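Local atomic coordinates of HcgC (Methanococcus maripaludis S2, PDB entry 5O4J), a protein that catalyses the SAM-dependent C-methylation of a pyridinol precursor, probably as a step in building the FeGP cofactor of [Fe]-hydrogenase. Residues F48-S60 / H76-F88. Sequence-based numbering, arbitrary orientation.
Sequences FGAYLSGSYIAYS and HLKDILFNDGIKF. With SAH (S-adenosyl-L-homocysteine), chain E.
A50, S55 and Y59 face L77, L81 and I86 in turn, the backbones drawing closest at S55 and L81, whose CA atoms are 5.4 Å apart. At this approach S55 OG donates a hydrogen bond of 2.8 Å to I80 O, tilted 21° from the carbonyl plane. With its OG anti to the backbone N (chi1 178°), S55 points the hydroxyl from helix 54-60 toward the other segment, where S55 OG also comes 3.2 Å from F82 CD1. Replacing S55 by alanine is likely to leave I80 O without this donor and the loop around F82 less firmly fixed to the helix. The CE1 corner of F82 rests on Y56 CB (3.8 Å). Farther along, I86 CD1 rests against A58 CB and the backbone of Y59, 3.4 Å from Y59 N, while the poorly ordered N83 brings ND2 to the CE1 edge of the Y59 ring, amide and ring planes 55° apart. At the other end A50 CB packs on I80 CG2 (3.8 Å), and L77 CD1 meets the hydroxyl side of the ribose of S-adenosyl-L-homocysteine, 3.3 Å from O3'. L52 N and S53 N both bind the ligand's carboxylate atom O, the former at 2.9 Å. The arrangement fits the Rossmann-like cofactor site: the loop after strand 42-48 grips the ligand, A50, A58 and I86 pack on I70 of strand 65-72, and helix 218-225 flanks L52 and I80.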
loop_
_atom_site.group_PDB
_atom_site.type_symbol
_atom_site.label_atom_id
_atom_site.label_comp_id
_atom_site.label_asym_id
_atom_site.label_seq_id
_atom_site.Cartn_x
_atom_site.Cartn_y
_atom_site.Cartn_z
ATOM N N PHE A 48 23.885 21.677 17.687
ATOM C CA PHE A 48 24.103 20.349 18.250
ATOM C C PHE A 48 23.637 19.296 17.251
ATOM O O PHE A 48 22.484 19.325 16.803
ATOM C CB PHE A 48 23.356 20.177 19.575
ATOM C CG PHE A 48 23.891 21.018 20.693
ATOM C CD1 PHE A 48 24.925 20.562 21.488
ATOM C CD2 PHE A 48 23.344 22.261 20.958
ATOM C CE1 PHE A 48 25.419 21.335 22.519
ATOM C CE2 PHE A 48 23.833 23.036 21.991
ATOM C CZ PHE A 48 24.864 22.573 22.772
ATOM N N GLY A 49 24.532 18.369 16.906
ATOM C CA GLY A 49 24.203 17.266 16.026
ATOM C C GLY A 49 24.708 17.465 14.613
ATOM O O GLY A 49 24.066 18.139 13.807
ATOM N N ALA A 50 25.871 16.890 14.311
ATOM C CA ALA A 50 26.486 17.072 12.997
ATOM C C ALA A 50 25.810 16.210 11.939
ATOM O O ALA A 50 25.648 16.636 10.791
ATOM C CB ALA A 50 27.979 16.754 13.069
ATOM N N TYR A 51 25.420 14.995 12.305
ATOM C CA TYR A 51 24.776 14.075 11.384
ATOM C C TYR A 51 23.261 14.228 11.498
ATOM O O TYR A 51 22.770 14.416 12.616
ATOM C CB TYR A 51 25.216 12.649 11.709
ATOM C CG TYR A 51 24.403 11.552 11.059
ATOM C CD1 TYR A 51 23.216 11.124 11.623
ATOM C CD2 TYR A 51 24.847 10.920 9.908
ATOM C CE1 TYR A 51 22.475 10.123 11.054
ATOM C CE2 TYR A 51 24.117 9.902 9.334
ATOM C CZ TYR A 51 22.928 9.508 9.906
ATOM O OH TYR A 51 22.197 8.487 9.322
ATOM N N LEU A 52 22.497 14.184 10.400
ATOM C CA LEU A 52 22.956 14.139 9.009
ATOM C C LEU A 52 22.797 15.519 8.354
ATOM O O LEU A 52 23.578 15.889 7.488
ATOM C CB LEU A 52 22.167 13.080 8.244
ATOM C CG LEU A 52 22.430 12.892 6.756
ATOM C CD1 LEU A 52 23.921 12.763 6.456
ATOM C CD2 LEU A 52 21.676 11.664 6.236
ATOM N N SER A 53 21.779 16.277 8.759
ATOM C CA SER A 53 21.556 17.605 8.187
ATOM C C SER A 53 22.357 18.698 8.879
ATOM O O SER A 53 22.444 19.814 8.344
ATOM C CB SER A 53 20.067 17.983 8.230
ATOM O OG SER A 53 19.271 16.998 8.858
ATOM N N GLY A 54 22.910 18.422 10.065
ATOM C CA GLY A 54 23.597 19.459 10.819
ATOM C C GLY A 54 24.737 20.114 10.059
ATOM O O GLY A 54 24.922 21.329 10.131
ATOM N N SER A 55 25.537 19.314 9.354
ATOM C CA SER A 55 26.694 19.842 8.640
ATOM C C SER A 55 26.289 20.962 7.684
ATOM O O SER A 55 26.881 22.053 7.691
ATOM C CB SER A 55 27.403 18.699 7.900
ATOM O OG SER A 55 28.495 19.182 7.153
ATOM N N TYR A 56 25.280 20.712 6.846
ATOM C CA TYR A 56 24.865 21.732 5.889
ATOM C C TYR A 56 24.123 22.874 6.571
ATOM O O TYR A 56 24.289 24.041 6.197
ATOM C CB TYR A 56 23.983 21.137 4.795
ATOM C CG TYR A 56 23.616 22.219 3.816
ATOM C CD1 TYR A 56 24.560 22.726 2.941
ATOM C CD2 TYR A 56 22.347 22.774 3.802
ATOM C CE1 TYR A 56 24.246 23.745 2.063
ATOM C CE2 TYR A 56 22.022 23.793 2.925
ATOM C CZ TYR A 56 22.975 24.273 2.055
ATOM O OH TYR A 56 22.665 25.289 1.177
ATOM N N ILE A 57 23.291 22.565 7.558
ATOM C CA ILE A 57 22.576 23.628 8.260
ATOM C C ILE A 57 23.567 24.602 8.884
ATOM O O ILE A 57 23.413 25.826 8.785
ATOM C CB ILE A 57 21.613 23.031 9.297
ATOM C CG1 ILE A 57 20.409 22.440 8.574
ATOM C CG2 ILE A 57 21.174 24.081 10.319
ATOM C CD1 ILE A 57 19.504 21.611 9.442
ATOM N N ALA A 58 24.603 24.072 9.533
ATOM C CA ALA A 58 25.636 24.938 10.093
ATOM C C ALA A 58 26.304 25.771 9.006
ATOM O O ALA A 58 26.537 26.972 9.188
ATOM C CB ALA A 58 26.673 24.098 10.836
ATOM N N TYR A 59 26.624 25.154 7.869
ATOM C CA TYR A 59 27.207 25.907 6.763
ATOM C C TYR A 59 26.275 27.030 6.316
ATOM O O TYR A 59 26.726 28.143 6.025
ATOM C CB TYR A 59 27.531 24.981 5.590
ATOM C CG TYR A 59 28.327 25.680 4.520
ATOM C CD1 TYR A 59 29.690 25.880 4.695
ATOM C CD2 TYR A 59 27.739 26.149 3.356
ATOM C CE1 TYR A 59 30.451 26.519 3.749
ATOM C CE2 TYR A 59 28.500 26.797 2.390
ATOM C CZ TYR A 59 29.856 26.976 2.598
ATOM O OH TYR A 59 30.632 27.616 1.657
ATOM N N SER A 60 24.974 26.747 6.233
ATOM C CA SER A 60 24.010 27.744 5.769
ATOM C C SER A 60 23.908 28.934 6.712
ATOM O O SER A 60 23.380 29.976 6.314
ATOM C CB SER A 60 22.623 27.117 5.593
ATOM O OG SER A 60 21.968 26.902 6.837
ATOM N N HIS A 76 34.591 11.814 16.086
ATOM C CA HIS A 76 34.959 11.515 14.704
ATOM C C HIS A 76 34.049 12.199 13.694
ATOM O O HIS A 76 34.399 12.256 12.509
ATOM C CB HIS A 76 34.968 9.999 14.460
ATOM C CG HIS A 76 33.614 9.405 14.244
ATOM N ND1 HIS A 76 32.748 9.127 15.281
ATOM C CD2 HIS A 76 32.988 9.003 13.111
ATOM C CE1 HIS A 76 31.640 8.597 14.793
ATOM N NE2 HIS A 76 31.762 8.506 13.481
ATOM N N LEU A 77 32.913 12.744 14.124
ATOM C CA LEU A 77 32.058 13.433 13.167
ATOM C C LEU A 77 32.617 14.779 12.735
ATOM O O LEU A 77 32.003 15.437 11.886
ATOM C CB LEU A 77 30.654 13.595 13.740
ATOM C CG LEU A 77 29.788 12.345 13.567
ATOM C CD1 LEU A 77 28.478 12.521 14.304
ATOM C CD2 LEU A 77 29.524 12.038 12.090
ATOM N N LYS A 78 33.764 15.201 13.270
ATOM C CA LYS A 78 34.483 16.312 12.660
ATOM C C LYS A 78 34.706 16.066 11.174
ATOM O O LYS A 78 34.777 17.019 10.390
ATOM C CB LYS A 78 35.827 16.527 13.359
ATOM C CG LYS A 78 36.734 15.294 13.366
ATOM C CD LYS A 78 38.179 15.660 13.666
ATOM C CE LYS A 78 38.932 14.510 14.321
ATOM N NZ LYS A 78 39.007 13.291 13.465
ATOM N N ASP A 79 34.809 14.793 10.770
ATOM C CA ASP A 79 35.038 14.435 9.375
ATOM C C ASP A 79 33.838 14.720 8.478
ATOM O O ASP A 79 33.986 14.671 7.256
ATOM C CB ASP A 79 35.400 12.943 9.249
ATOM C CG ASP A 79 36.607 12.545 10.085
ATOM O OD1 ASP A 79 37.530 13.369 10.225
ATOM O OD2 ASP A 79 36.647 11.383 10.569
ATOM N N ILE A 80 32.651 14.967 9.039
ATOM C CA ILE A 80 31.462 15.199 8.223
ATOM C C ILE A 80 31.227 16.676 7.910
ATOM O O ILE A 80 30.216 17.006 7.275
ATOM C CB ILE A 80 30.212 14.563 8.871
ATOM C CG1 ILE A 80 29.194 14.178 7.788
ATOM C CG2 ILE A 80 29.546 15.488 9.896
ATOM C CD1 ILE A 80 28.164 13.148 8.245
ATOM N N LEU A 81 32.098 17.578 8.355
ATOM C CA LEU A 81 31.935 18.982 7.992
ATOM C C LEU A 81 32.460 19.258 6.586
ATOM O O LEU A 81 33.393 18.609 6.103
ATOM C CB LEU A 81 32.650 19.903 8.983
ATOM C CG LEU A 81 32.317 19.737 10.467
ATOM C CD1 LEU A 81 32.964 20.863 11.258
ATOM C CD2 LEU A 81 30.821 19.669 10.716
ATOM N N PHE A 82 31.844 20.245 5.930
ATOM C CA PHE A 82 32.208 20.574 4.553
ATOM C C PHE A 82 33.588 21.217 4.482
ATOM O O PHE A 82 34.420 20.828 3.654
ATOM C CB PHE A 82 31.165 21.507 3.933
ATOM C CG PHE A 82 29.882 20.823 3.551
ATOM C CD1 PHE A 82 28.817 20.777 4.435
ATOM C CD2 PHE A 82 29.735 20.244 2.302
ATOM C CE1 PHE A 82 27.634 20.154 4.087
ATOM C CE2 PHE A 82 28.551 19.621 1.946
ATOM C CZ PHE A 82 27.498 19.578 2.841
ATOM N N ASN A 83 33.846 22.216 5.325
ATOM C CA ASN A 83 35.117 22.924 5.288
ATOM C C ASN A 83 35.430 23.481 6.671
ATOM O O ASN A 83 34.716 23.233 7.648
ATOM C CB ASN A 83 35.105 24.031 4.225
ATOM C CG ASN A 83 34.022 25.066 4.460
ATOM O OD1 ASN A 83 33.488 25.197 5.562
ATOM N ND2 ASN A 83 33.695 25.816 3.414
ATOM N N ASP A 84 36.510 24.259 6.734
ATOM C CA ASP A 84 37.031 24.817 7.973
ATOM C C ASP A 84 36.262 26.035 8.470
ATOM O O ASP A 84 36.511 26.476 9.598
ATOM C CB ASP A 84 38.504 25.191 7.788
ATOM C CG ASP A 84 39.388 23.979 7.552
ATOM O OD1 ASP A 84 39.161 22.940 8.206
ATOM O OD2 ASP A 84 40.313 24.068 6.716
ATOM N N GLY A 85 35.356 26.608 7.674
ATOM C CA GLY A 85 34.621 27.762 8.160
ATOM C C GLY A 85 33.735 27.460 9.352
ATOM O O GLY A 85 33.301 28.388 10.044
ATOM N N ILE A 86 33.453 26.184 9.606
ATOM C CA ILE A 86 32.692 25.750 10.772
ATOM C C ILE A 86 33.659 25.173 11.792
ATOM O O ILE A 86 34.495 24.331 11.451
ATOM C CB ILE A 86 31.607 24.720 10.408
ATOM C CG1 ILE A 86 30.592 25.319 9.433
ATOM C CG2 ILE A 86 30.918 24.189 11.665
ATOM C CD1 ILE A 86 29.780 24.271 8.715
ATOM N N LYS A 87 33.554 25.634 13.036
ATOM C CA LYS A 87 34.328 25.075 14.136
ATOM C C LYS A 87 33.628 23.838 14.690
ATOM O O LYS A 87 32.404 23.819 14.841
ATOM C CB LYS A 87 34.498 26.135 15.234
ATOM C CG LYS A 87 34.943 25.632 16.610
ATOM C CD LYS A 87 36.388 25.163 16.634
ATOM C CE LYS A 87 37.332 26.300 17.008
ATOM N NZ LYS A 87 38.755 25.859 17.040
ATOM N N PHE A 88 34.403 22.797 14.987
ATOM C CA PHE A 88 33.864 21.583 15.585
ATOM C C PHE A 88 34.342 21.456 17.022
ATOM O O PHE A 88 35.527 21.640 17.311
ATOM C CB PHE A 88 34.276 20.328 14.811
ATOM C CG PHE A 88 33.691 19.048 15.367
ATOM C CD1 PHE A 88 32.456 18.596 14.941
ATOM C CD2 PHE A 88 34.380 18.299 16.305
ATOM C CE1 PHE A 88 31.913 17.426 15.438
ATOM C CE2 PHE A 88 33.846 17.134 16.814
ATOM C CZ PHE A 88 32.608 16.690 16.377
HETATM N N SAH E . 17.629 14.958 13.212
HETATM C CA SAH E . 18.898 14.680 12.473
HETATM C CB SAH E . 19.496 13.364 12.965
HETATM C CG SAH E . 20.200 13.535 14.310
HETATM S SD SAH E . 21.022 12.048 14.824
HETATM C C SAH E . 18.671 14.579 10.992
HETATM O O SAH E . 19.651 14.322 10.250
HETATM O OXT SAH E . 17.517 14.740 10.573
HETATM C "C5'" SAH E . 21.800 12.575 16.322
HETATM C "C4'" SAH E . 23.081 13.369 16.089
HETATM O "O4'" SAH E . 23.354 14.141 17.265
HETATM C "C3'" SAH E . 24.277 12.456 15.908
HETATM O "O3'" SAH E . 25.288 13.080 15.099
HETATM C "C2'" SAH E . 24.732 12.264 17.335
HETATM O "O2'" SAH E . 26.090 11.831 17.471
HETATM C "C1'" SAH E . 24.534 13.647 17.908
HETATM N N9 SAH E . 24.272 13.666 19.356
HETATM C C8 SAH E . 23.511 12.795 20.055
HETATM N N7 SAH E . 23.479 13.164 21.361
HETATM C C5 SAH E . 24.208 14.291 21.478
HETATM C C6 SAH E . 24.577 15.209 22.572
HETATM N N6 SAH E . 24.143 14.973 23.831
HETATM N N1 SAH E . 25.356 16.265 22.269
HETATM C C2 SAH E . 25.786 16.513 21.023
HETATM N N3 SAH E . 25.496 15.722 19.976
HETATM C C4 SAH E . 24.724 14.621 20.154
#